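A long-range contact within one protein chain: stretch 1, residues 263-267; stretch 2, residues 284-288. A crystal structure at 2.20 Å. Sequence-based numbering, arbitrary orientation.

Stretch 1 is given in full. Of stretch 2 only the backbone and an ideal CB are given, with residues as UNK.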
# COMPACT_ATOMS: atom_id res chain seq x y z
N ILE A 263 17.65 -0.15 7.68
CA ILE A 263 18.15 -1.19 6.80
C ILE A 263 17.03 -2.18 6.51
O ILE A 263 16.28 -2.58 7.42
CB ILE A 263 19.31 -1.99 7.44
CG1 ILE A 263 20.38 -1.07 7.99
CG2 ILE A 263 19.94 -2.93 6.42
CD1 ILE A 263 21.68 -1.78 8.28
N GLY A 264 16.92 -2.57 5.26
CA GLY A 264 15.96 -3.57 4.85
C GLY A 264 16.63 -4.68 4.08
O GLY A 264 17.58 -4.46 3.32
N VAL A 265 16.16 -5.90 4.31
CA VAL A 265 16.58 -7.05 3.53
C VAL A 265 15.33 -7.77 3.05
O VAL A 265 14.32 -7.82 3.75
CB VAL A 265 17.46 -8.04 4.34
CG1 VAL A 265 18.77 -7.41 4.70
CG2 VAL A 265 16.74 -8.50 5.61
N GLN A 266 15.41 -8.35 1.86
CA GLN A 266 14.25 -8.96 1.21
C GLN A 266 14.76 -10.07 0.30
O GLN A 266 15.76 -9.91 -0.40
CB GLN A 266 13.50 -7.89 0.40
CG GLN A 266 12.18 -8.33 -0.25
CD GLN A 266 11.27 -7.14 -0.52
OE1 GLN A 266 10.77 -6.50 0.42
NE2 GLN A 266 11.09 -6.80 -1.81
N LYS A 267 14.04 -11.18 0.29
CA LYS A 267 14.48 -12.34 -0.46
C LYS A 267 13.28 -13.11 -1.06
O LYS A 267 12.41 -13.58 -0.34
CB LYS A 267 15.31 -13.22 0.47
CG LYS A 267 15.92 -14.45 -0.16
CD LYS A 267 16.83 -15.18 0.85
CE LYS A 267 18.02 -14.30 1.31
NZ LYS A 267 17.68 -13.20 2.29
N UNK A 284 3.02 -5.75 0.34
CA UNK A 284 3.32 -5.34 1.70
C UNK A 284 4.74 -5.81 2.09
O UNK A 284 4.90 -6.76 2.85
CB UNK A 284 2.27 -5.90 2.67
N UNK A 285 5.76 -5.14 1.55
CA UNK A 285 7.14 -5.60 1.66
C UNK A 285 8.12 -4.50 2.06
O UNK A 285 7.98 -3.35 1.65
CB UNK A 285 7.58 -6.21 0.33
N UNK A 286 9.11 -4.88 2.86
CA UNK A 286 10.16 -3.98 3.32
C UNK A 286 10.80 -3.12 2.23
O UNK A 286 10.91 -1.91 2.39
CB UNK A 286 11.25 -4.80 4.01
N UNK A 287 11.22 -3.73 1.13
CA UNK A 287 11.99 -3.01 0.13
C UNK A 287 11.16 -2.39 -1.01
O UNK A 287 11.68 -2.10 -2.09
CB UNK A 287 13.03 -3.96 -0.47
N UNK A 288 9.88 -2.18 -0.74
CA UNK A 288 9.01 -1.50 -1.69
C UNK A 288 9.54 -0.11 -1.99
O UNK A 288 9.86 0.64 -1.08
CB UNK A 288 7.58 -1.42 -1.15

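Stretch 1 is an extended strand, and what it offers most plainly is Gln266, whose side chain reaches out with chi1 and chi2 both t and carries an amide into the loop formed by stretch 2. Gly264, with no side chain, leaves room beside the strand backbone. The five positions of stretch 2 can be read against these two features.

Position 284 is quickly dealt with. Nothing of stretch 1 comes within 5.5 Å of its ideal CB, so this contact sets no preference there, and almost any side chain, small, polar or aromatic, is compatible. The deposited residue is Tyr284, with chi1 t, and its side chain is out of reach of the strand.

Position 285 is different. Its CA-to-CB bond points toward stretch 1, and the ideal CB lies a tight 3.2 Å from OE1 of Gln266. The tight approach sits at CB itself. The backbone is extended, with phi/psi of -133/144, a region that suits beta-branched residues such as valine, isoleucine or threonine; other side chains could also serve if their gamma atoms turn from the oxygen. The deposited residue is Val285. Its real CB keeps the 3.2 Å approach to Gln266 OE1, while its backbone opens a type I turn that ends at position 288.

Position 286 also points toward the strand, from the first inner corner of the turn at phi/psi -47/-50. Its ideal CB is 4.0 Å from Gln266 OE1, 4.3 Å from Val265 O and 4.9 Å from Gly264 CA. Small residues such as alanine or serine fit readily; the visible atoms neither demand nor clearly exclude something longer. Ala286 is deposited, and its methyl group simply rests near the strand. Its backbone N is 3.4 Å from Gln266 OE1, but the angle is too poor for a hydrogen bond.

Position 287 gains the bond that Ala286 misses. Here the backbone N donates to Gln266 OE1 at 2.9 Å with an angle of 169°, nearly straight. Because the donor is a main-chain NH, the bond does not itself select a side chain. The second corner of the turn, at -93/22, suits asparagine, aspartate, serine and others. CB points toward stretch 1, and the backbone of Gly264 and Val265 lies within reach of a short polar group. The deposited Asn287, with chi1 m, lays its amide along that stretch of strand: OD1 is 3.6 Å from Gly264 CA, and ND2 is 4.0 Å from Val265 C and 3.6 Å from Gln266 CB. These are packing contacts; both amide atoms are hydrogen-bonded elsewhere in the structure. The glycine matters to the fit, since an ideal CB on Gly264 would sit 2.4 Å from Asn287 OD1, a clash.

Position 288 points away from stretch 1, so the contact tolerates many side chains. Leu288 fills it, and its backbone N closes the turn with a 3.3 Å hydrogen bond to Val285 O.

Stretch 2 284-288: YVANL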
# COMPACT_ATOMS: atom_id res chain seq x y z
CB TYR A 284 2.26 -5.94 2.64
CG TYR A 284 2.30 -5.38 4.04
CD1 TYR A 284 2.06 -4.03 4.27
CD2 TYR A 284 2.58 -6.20 5.12
CE1 TYR A 284 2.10 -3.51 5.57
CE2 TYR A 284 2.62 -5.69 6.42
CZ TYR A 284 2.37 -4.35 6.63
OH TYR A 284 2.41 -3.85 7.91
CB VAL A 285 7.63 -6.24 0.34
CG1 VAL A 285 6.70 -7.38 -0.08
CG2 VAL A 285 7.77 -5.20 -0.77
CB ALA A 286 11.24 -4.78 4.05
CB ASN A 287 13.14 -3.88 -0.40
CG ASN A 287 14.24 -4.05 0.64
OD1 ASN A 287 14.14 -3.51 1.74
ND2 ASN A 287 15.30 -4.81 0.30
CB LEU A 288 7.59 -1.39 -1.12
CG LEU A 288 6.69 -0.49 -1.97
CD1 LEU A 288 6.23 -1.26 -3.18
CD2 LEU A 288 5.50 0.03 -1.17
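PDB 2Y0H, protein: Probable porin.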